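PDB 5JOQ: Lmo2184 protein from Listeria monocytogenes serovar 1/2a, which probably binds heme as the substrate-binding lipoprotein of an ABC transporter for iron uptake. Local coordinates for residues 190-195 with 281-286; 223-228 with 261-266. One frame throughout, in Å; residues are numbered along the deposited sequence. Where two conformers were deposited one is given.

How the interactions relate
Both contacts lie in the lobe that holds the six-stranded mixed sheet, their centres about 12 Å apart and each centre about 13 Å from the centre of the chain. Along the sequence, interaction 2 is nested inside the loop that interaction 1 closes: helix 187-194 comes first, then strand 223-227, strand 260-262 and finally helix 276-288. Interaction 2 is one strand pair of the sheet, and interaction 1 joins two helices packed against it. Met283 SD lies 3.5 Å from Leu225 CD1, and Val192 CG2 lies 3.6 Å from the same Leu225 CD1. Through Met283 and Met286, helix 276-288 also packs on the strands of interaction 2, and both contacts meet in one core.

Interaction 1 of 2, residues 190-195 with 281-286; sequences DLVKLA and KEMEKM
Met283 reaches over to two residues of helix 187-194 and to Ala195 just past its end: CG meets Ala195, SD and CE meet Val192, and CE also meets Leu191. Its CG is anti to the backbone N (chi1 -176°) and packs 3.7 Å from Ala195 CB. Bends at chi2 and chi3 then fold the thioether so that CE comes to 3.8 Å from Val192 CG2, the two side chains crossing obliquely. The same methyl, CE, stands 4.2 Å from Leu191 CB. This is the tight part of the contact; its side-chain contacts are apolar, with CG also near Leu191 O. Phe268 covers both Leu191 and Met283, while Val192 also rests on Val169 and Ile171 of the sheet. At Glu284 the fit slackens: Ala195 CB approaches no nearer than 4.3 Å to Glu284 N, and the partly exposed carboxylate leads instead to helix 140-161, with a weak hydrogen bond from OE1 to Asn160. Ala195 comes within 5.5 Å of Glu284, CA to CA, and its carbonyl bonds to Tyr288. The arrangement is helix-on-helix packing on one face of the sheet, as in the three-layer alpha/beta lobes of solute-binding proteins.

Interaction 2 of 2, residues 223-228 with 261-266; sequences IILRAA and YDLDEN
Tyr261 and Leu225 sit side by side as a parallel beta bridge, with Arg226 and Asp262 forming the next, so strands 223-227 and 260-262 extend the sheet of an alpha/beta lobe. Three backbone bonds hold the pair: Tyr261 N to Ile224 O, Arg226 N to Tyr261 O, and Leu263 N to Arg226 O, the last 2.7 Å long and nearly straight at 175°. On the Leu225 face the side-chain contacts are apolar. Ile223 CG2 meets the edge of the tyrosine ring 3.9 Å from Tyr261 CD1, while Leu225 CD2 lies equally near Tyr261 CB. Leu263 CG packs 4.3 Å from Leu225 CB on this face, and its CB and CG also lie against Arg226 O. On the Arg226 face, the guanidinium grips Asp262 side-on, NE to OD1 at 2.9 Å and NH2 to OD2 at 3.0 Å. The two planes are turned 21° apart, and both nitrogens come from the syn side, tilted about 30° out of the carboxylate plane. In the second shell, Asp240 of helix 233-245 also pairs with NH2, so the two acids share the guanidinium's charge, and Phe243 adds a cation-pi contact. Behind the apolar face, Met286 of helix 276-288 packs on Tyr261 and Leu263. Past the last direct backbone bond a water takes over, accepting from Ala228 N at 3.0 Å and donating to Leu263 O at 2.8 Å.

Interaction 1 of 2, residues 190-195 with 281-286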
ATOM      1  N   ASP A 190      14.851  -7.865 -18.608  1.00 11.28           N
ATOM      2  CA  ASP A 190      14.682  -8.139 -20.032  1.00 12.09           C
ATOM      3  C   ASP A 190      14.267  -6.876 -20.798  1.00 13.79           C
ATOM      4  O   ASP A 190      14.736  -6.634 -21.916  1.00 11.03           O
ATOM      5  CB  ASP A 190      13.648  -9.255 -20.221  1.00 10.52           C
ATOM      6  CG  ASP A 190      13.691  -9.855 -21.603  1.00 13.75           C
ATOM      7  OD1 ASP A 190      14.815 -10.142 -22.077  1.00 12.00           O
ATOM      8  OD2 ASP A 190      12.634 -10.029 -22.228  1.00 14.44           O
ATOM      9  N   LEU A 191      13.380  -6.056 -20.217  1.00 11.51           N
ATOM     10  CA  LEU A 191      12.985  -4.816 -20.903  1.00 13.00           C
ATOM     11  C   LEU A 191      14.176  -3.889 -21.088  1.00 11.81           C
ATOM     12  O   LEU A 191      14.360  -3.302 -22.163  1.00 11.82           O
ATOM     13  CB  LEU A 191      11.880  -4.090 -20.117  1.00 10.26           C
ATOM     14  CG  LEU A 191      10.546  -4.823 -19.995  1.00 11.76           C
ATOM     15  CD1 LEU A 191       9.662  -3.971 -19.069  1.00 12.00           C
ATOM     16  CD2 LEU A 191       9.882  -4.854 -21.384  1.00 13.51           C
ATOM     17  N   VAL A 192      14.985  -3.721 -20.033  1.00 10.09           N
ATOM     18  CA  VAL A 192      16.172  -2.880 -20.140  1.00 11.35           C
ATOM     19  C   VAL A 192      17.088  -3.400 -21.243  1.00 13.51           C
ATOM     20  O   VAL A 192      17.584  -2.634 -22.077  1.00 12.58           O
ATOM     21  CB  VAL A 192      16.905  -2.815 -18.791  1.00 11.96           C
ATOM     22  CG1 VAL A 192      18.297  -2.180 -18.971  1.00  9.98           C
ATOM     23  CG2 VAL A 192      16.081  -1.976 -17.763  1.00 10.80           C
ATOM     24  N   LYS A 193      17.320  -4.718 -21.260  0.62 12.04           N
ATOM     25  CA  LYS A 193      18.187  -5.318 -22.275  0.62 12.66           C
ATOM     26  C   LYS A 193      17.660  -5.050 -23.678  0.62 12.77           C
ATOM     27  O   LYS A 193      18.416  -4.677 -24.586  0.62 14.44           O
ATOM     28  CB  LYS A 193      18.292  -6.832 -22.039  0.62 13.60           C
ATOM     29  CG  LYS A 193      19.217  -7.562 -23.056  0.62 15.87           C
ATOM     30  CD  LYS A 193      19.295  -9.093 -22.808  0.62 18.43           C
ATOM     31  CE  LYS A 193      18.176  -9.851 -23.546  0.62 20.84           C
ATOM     32  NZ  LYS A 193      18.265 -11.364 -23.458  0.62 21.96           N
ATOM     33  N   LEU A 194      16.371  -5.293 -23.892  1.00 12.19           N
ATOM     34  CA  LEU A 194      15.802  -5.155 -25.229  1.00 13.01           C
ATOM     35  C   LEU A 194      15.848  -3.710 -25.700  1.00 13.38           C
ATOM     36  O   LEU A 194      16.010  -3.454 -26.897  1.00 14.30           O
ATOM     37  CB  LEU A 194      14.365  -5.665 -25.228  1.00 15.45           C
ATOM     38  CG  LEU A 194      14.197  -7.205 -25.049  1.00 17.12           C
ATOM     39  CD1 LEU A 194      12.717  -7.536 -24.851  1.00 17.46           C
ATOM     40  CD2 LEU A 194      14.743  -8.001 -26.218  1.00 17.75           C
ATOM     41  N   ALA A 195      15.688  -2.759 -24.776  1.00 12.80           N
ATOM     42  CA  ALA A 195      15.778  -1.332 -25.118  1.00 14.91           C
ATOM     43  C   ALA A 195      17.217  -0.833 -25.204  1.00 15.31           C
ATOM     44  O   ALA A 195      17.448   0.377 -25.388  1.00 17.33           O
ATOM     45  CB  ALA A 195      14.991  -0.508 -24.095  1.00 13.33           C
ATOM     46  N   LYS A 281       8.353   0.660 -24.966  1.00 18.18           N
ATOM     47  CA  LYS A 281       8.428   2.000 -25.547  1.00 15.82           C
ATOM     48  C   LYS A 281       8.689   3.054 -24.477  1.00 18.79           C
ATOM     49  O   LYS A 281       9.387   4.053 -24.723  1.00 17.32           O
ATOM     50  CB  LYS A 281       7.128   2.323 -26.271  1.00 23.45           C
ATOM     51  CG  LYS A 281       6.883   1.521 -27.536  1.00 36.33           C
ATOM     52  CD  LYS A 281       5.487   1.800 -28.155  1.00 46.98           C
ATOM     53  CE  LYS A 281       5.063   0.648 -29.101  1.00 53.55           C
ATOM     54  NZ  LYS A 281       3.580   0.390 -29.145  1.00 52.21           N
ATOM     55  N   GLU A 282       8.061   2.896 -23.310  1.00 15.84           N
ATOM     56  CA  GLU A 282       8.339   3.803 -22.199  1.00 19.36           C
ATOM     57  C   GLU A 282       9.786   3.634 -21.723  1.00 18.12           C
ATOM     58  O   GLU A 282      10.464   4.622 -21.400  1.00 19.37           O
ATOM     59  CB  GLU A 282       7.320   3.546 -21.083  1.00 21.88           C
ATOM     60  CG  GLU A 282       7.180   4.635 -20.076  1.00 36.15           C
ATOM     61  CD  GLU A 282       6.870   5.973 -20.735  1.00 45.66           C
ATOM     62  OE1 GLU A 282       6.031   6.039 -21.685  1.00 44.34           O
ATOM     63  OE2 GLU A 282       7.528   6.942 -20.325  1.00 53.09           O
ATOM     64  N   MET A 283      10.301   2.397 -21.744  1.00 15.65           N
ATOM     65  CA  MET A 283      11.694   2.167 -21.367  1.00 14.46           C
ATOM     66  C   MET A 283      12.635   2.900 -22.303  1.00 16.02           C
ATOM     67  O   MET A 283      13.609   3.521 -21.862  1.00 15.83           O
ATOM     68  CB  MET A 283      12.000   0.662 -21.362  1.00 15.98           C
ATOM     69  CG  MET A 283      13.413   0.335 -20.896  1.00 15.02           C
ATOM     70  SD  MET A 283      13.728   0.729 -19.175  1.00 15.66           S
ATOM     71  CE  MET A 283      12.620  -0.414 -18.298  1.00 11.56           C
ATOM     72  N   GLU A 284      12.345   2.862 -23.603  1.00 16.25           N
ATOM     73  CA  GLU A 284      13.193   3.544 -24.572  1.00 19.48           C
ATOM     74  C   GLU A 284      13.220   5.046 -24.308  1.00 20.81           C
ATOM     75  O   GLU A 284      14.270   5.682 -24.434  1.00 21.16           O
ATOM     76  CB  GLU A 284      12.712   3.227 -25.996  1.00 22.03           C
ATOM     77  CG  GLU A 284      13.603   3.795 -27.054  1.00 27.31           C
ATOM     78  CD  GLU A 284      13.028   3.668 -28.470  1.00 34.60           C
ATOM     79  OE1 GLU A 284      12.033   2.920 -28.688  1.00 31.04           O
ATOM     80  OE2 GLU A 284      13.592   4.348 -29.358  1.00 40.79           O
ATOM     81  N   LYS A 285      12.083   5.627 -23.894  1.00 23.05           N
ATOM     82  CA  LYS A 285      12.047   7.059 -23.586  1.00 23.55           C
ATOM     83  C   LYS A 285      12.937   7.398 -22.401  1.00 20.66           C
ATOM     84  O   LYS A 285      13.677   8.393 -22.434  1.00 22.79           O
ATOM     85  CB  LYS A 285      10.617   7.508 -23.295  1.00 28.33           C
ATOM     86  CG  LYS A 285       9.719   7.565 -24.520  1.00 39.28           C
ATOM     87  CD  LYS A 285       8.320   8.056 -24.172  1.00 47.84           C
ATOM     88  CE  LYS A 285       7.352   7.745 -25.309  1.00 55.21           C
ATOM     89  NZ  LYS A 285       5.940   7.692 -24.834  1.00 60.16           N
ATOM     90  N   MET A 286      12.883   6.578 -21.354  1.00 18.50           N
ATOM     91  CA  MET A 286      13.687   6.834 -20.159  1.00 24.19           C
ATOM     92  C   MET A 286      15.175   6.671 -20.423  1.00 21.10           C
ATOM     93  O   MET A 286      15.987   7.421 -19.877  1.00 22.01           O
ATOM     94  CB  MET A 286      13.259   5.881 -19.046  1.00 21.38           C
ATOM     95  CG  MET A 286      11.991   6.326 -18.337  1.00 23.44           C
ATOM     96  SD  MET A 286      11.499   5.156 -17.055  1.00 24.03           S
ATOM     97  CE  MET A 286      10.985   3.764 -18.010  1.00 20.96           C
TER

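Interaction 2 of 2, residues 223-228 with 261-266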
ATOM      1  N   ILE A 223      22.055   5.460 -15.181  1.00 10.88           N
ATOM      2  CA  ILE A 223      20.633   5.581 -14.873  1.00 11.06           C
ATOM      3  C   ILE A 223      20.274   4.600 -13.774  1.00 13.94           C
ATOM      4  O   ILE A 223      20.749   3.456 -13.781  1.00 12.17           O
ATOM      5  CB  ILE A 223      19.778   5.280 -16.121  1.00 13.49           C
ATOM      6  CG1 ILE A 223      20.024   6.325 -17.210  1.00 14.99           C
ATOM      7  CG2 ILE A 223      18.273   5.171 -15.765  1.00 13.12           C
ATOM      8  CD1 ILE A 223      19.485   5.868 -18.621  1.00 17.69           C
ATOM      9  N   ILE A 224      19.396   5.017 -12.847  1.00 10.57           N
ATOM     10  CA  ILE A 224      18.814   4.076 -11.884  1.00 10.09           C
ATOM     11  C   ILE A 224      17.314   4.015 -12.126  1.00  9.82           C
ATOM     12  O   ILE A 224      16.674   5.061 -12.281  1.00 12.06           O
ATOM     13  CB  ILE A 224      19.118   4.468 -10.430  1.00  9.35           C
ATOM     14  CG1 ILE A 224      20.647   4.503 -10.192  1.00 11.83           C
ATOM     15  CG2 ILE A 224      18.385   3.493  -9.446  1.00  9.62           C
ATOM     16  CD1 ILE A 224      21.033   5.127  -8.825  1.00 11.62           C
ATOM     17  N   LEU A 225      16.777   2.793 -12.232  1.00  8.85           N
ATOM     18  CA  LEU A 225      15.351   2.522 -12.359  1.00 11.14           C
ATOM     19  C   LEU A 225      14.882   1.832 -11.087  1.00 13.91           C
ATOM     20  O   LEU A 225      15.592   0.974 -10.554  1.00 12.98           O
ATOM     21  CB  LEU A 225      15.034   1.601 -13.556  1.00 12.12           C
ATOM     22  CG  LEU A 225      15.568   2.026 -14.929  1.00 12.74           C
ATOM     23  CD1 LEU A 225      15.125   1.007 -16.003  1.00 10.73           C
ATOM     24  CD2 LEU A 225      15.084   3.464 -15.286  1.00 10.97           C
ATOM     25  N   ARG A 226      13.687   2.209 -10.599  1.00 10.03           N
ATOM     26  CA  ARG A 226      13.134   1.614  -9.381  1.00 10.04           C
ATOM     27  C   ARG A 226      11.724   1.110  -9.645  1.00 12.50           C
ATOM     28  O   ARG A 226      10.961   1.740 -10.374  1.00 13.08           O
ATOM     29  CB  ARG A 226      13.090   2.640  -8.205  1.00 10.99           C
ATOM     30  CG  ARG A 226      14.489   3.169  -7.774  1.00 12.08           C
ATOM     31  CD  ARG A 226      14.338   4.181  -6.563  1.00 12.33           C
ATOM     32  NE  ARG A 226      13.532   5.354  -6.963  1.00 13.37           N
ATOM     33  CZ  ARG A 226      13.824   6.603  -6.627  1.00 13.36           C
ATOM     34  NH1 ARG A 226      14.904   6.844  -5.889  1.00 14.41           N
ATOM     35  NH2 ARG A 226      13.071   7.612  -7.051  1.00 13.99           N
ATOM     36  N   ALA A 227      11.382  -0.036  -9.061  1.00 12.81           N
ATOM     37  CA  ALA A 227      10.037  -0.601  -9.167  1.00 14.21           C
ATOM     38  C   ALA A 227       9.561  -0.983  -7.770  1.00 15.55           C
ATOM     39  O   ALA A 227      10.249  -1.725  -7.062  1.00 14.60           O
ATOM     40  CB  ALA A 227      10.017  -1.845 -10.075  1.00 14.22           C
ATOM     41  N   ALA A 228       8.374  -0.506  -7.387  1.00 12.79           N
ATOM     42  CA  ALA A 228       7.721  -0.940  -6.156  1.00 14.71           C
ATOM     43  C   ALA A 228       6.376  -1.518  -6.568  1.00 14.93           C
ATOM     44  O   ALA A 228       5.359  -0.835  -6.501  1.00 16.15           O
ATOM     45  CB  ALA A 228       7.575   0.212  -5.169  1.00 14.33           C
ATOM     46  N   TYR A 261      14.604   7.028 -12.067  1.00 12.74           N
ATOM     47  CA  TYR A 261      13.211   6.971 -12.497  1.00 11.26           C
ATOM     48  C   TYR A 261      12.468   5.934 -11.679  1.00 13.67           C
ATOM     49  O   TYR A 261      12.976   4.833 -11.455  1.00 15.55           O
ATOM     50  CB  TYR A 261      13.110   6.589 -13.994  1.00 13.22           C
ATOM     51  CG  TYR A 261      13.823   7.567 -14.871  1.00 18.60           C
ATOM     52  CD1 TYR A 261      15.159   7.398 -15.185  1.00 17.62           C
ATOM     53  CD2 TYR A 261      13.155   8.679 -15.388  1.00 25.43           C
ATOM     54  CE1 TYR A 261      15.847   8.319 -16.000  1.00 20.72           C
ATOM     55  CE2 TYR A 261      13.837   9.620 -16.223  1.00 25.69           C
ATOM     56  CZ  TYR A 261      15.187   9.434 -16.498  1.00 27.05           C
ATOM     57  OH  TYR A 261      15.881  10.334 -17.294  1.00 30.01           O
ATOM     58  N   ASP A 262      11.234   6.246 -11.327  1.00 15.02           N
ATOM     59  CA  ASP A 262      10.321   5.255 -10.769  1.00 13.11           C
ATOM     60  C   ASP A 262       9.491   4.672 -11.898  1.00 13.33           C
ATOM     61  O   ASP A 262       8.840   5.416 -12.646  1.00 15.49           O
ATOM     62  CB  ASP A 262       9.420   5.902  -9.722  1.00 12.81           C
ATOM     63  CG  ASP A 262      10.198   6.268  -8.498  1.00 16.77           C
ATOM     64  OD1 ASP A 262      10.784   5.325  -7.926  1.00 14.63           O
ATOM     65  OD2 ASP A 262      10.269   7.468  -8.160  1.00 15.10           O
ATOM     66  N   LEU A 263       9.522   3.364 -12.036  1.00 16.64           N
ATOM     67  CA  LEU A 263       8.803   2.721 -13.126  1.00 17.53           C
ATOM     68  C   LEU A 263       7.326   2.666 -12.772  1.00 21.47           C
ATOM     69  O   LEU A 263       6.962   2.180 -11.694  1.00 22.49           O
ATOM     70  CB  LEU A 263       9.345   1.313 -13.367  1.00 15.29           C
ATOM     71  CG  LEU A 263      10.803   1.243 -13.831  1.00 15.98           C
ATOM     72  CD1 LEU A 263      11.199  -0.236 -13.965  1.00 13.05           C
ATOM     73  CD2 LEU A 263      11.008   1.954 -15.200  1.00 17.37           C
ATOM     74  N   ASP A 264       6.477   3.157 -13.668  1.00 21.14           N
ATOM     75  CA  ASP A 264       5.043   3.164 -13.373  1.00 26.86           C
ATOM     76  C   ASP A 264       4.593   1.748 -13.022  1.00 23.55           C
ATOM     77  O   ASP A 264       4.608   0.867 -13.870  1.00 18.16           O
ATOM     78  CB  ASP A 264       4.239   3.669 -14.563  1.00 31.18           C
ATOM     79  CG  ASP A 264       2.746   3.721 -14.277  1.00 40.63           C
ATOM     80  OD1 ASP A 264       2.299   3.291 -13.176  1.00 39.34           O
ATOM     81  OD2 ASP A 264       2.014   4.187 -15.173  1.00 44.18           O
ATOM     82  N   GLU A 265       4.222   1.535 -11.780  1.00 28.54           N
ATOM     83  CA  GLU A 265       3.876   0.218 -11.283  1.00 28.93           C
ATOM     84  C   GLU A 265       2.737  -0.384 -12.087  1.00 26.53           C
ATOM     85  O   GLU A 265       2.632  -1.583 -12.258  1.00 23.96           O
ATOM     86  CB  GLU A 265       3.562   0.316  -9.788  1.00 37.96           C
ATOM     87  CG  GLU A 265       2.972  -0.915  -9.173  1.00 38.10           C
ATOM     88  CD  GLU A 265       1.484  -0.948  -9.311  1.00 39.14           C
ATOM     89  OE1 GLU A 265       0.868   0.126  -9.365  1.00 41.44           O
ATOM     90  OE2 GLU A 265       0.944  -2.053  -9.364  1.00 44.94           O
ATOM     91  N   ASN A 266       1.811   0.451 -12.520  0.53 28.46           N
ATOM     92  CA  ASN A 266       0.649  -0.003 -13.267  0.53 32.00           C
ATOM     93  C   ASN A 266       1.034  -0.609 -14.610  0.53 30.94           C
ATOM     94  O   ASN A 266       0.306  -1.452 -15.143  0.53 32.78           O
ATOM     95  CB  ASN A 266      -0.314   1.169 -13.461  0.53 37.41           C
ATOM     96  CG  ASN A 266      -1.575   1.012 -12.661  0.53 42.01           C
ATOM     97  OD1 ASN A 266      -2.540   0.410 -13.126  0.53 44.93           O
ATOM     98  ND2 ASN A 266      -1.576   1.539 -11.445  0.53 42.07           N
TER
HETATM   99  O   HOH W   1       7.390   1.913  -8.916  1.00 23.05           O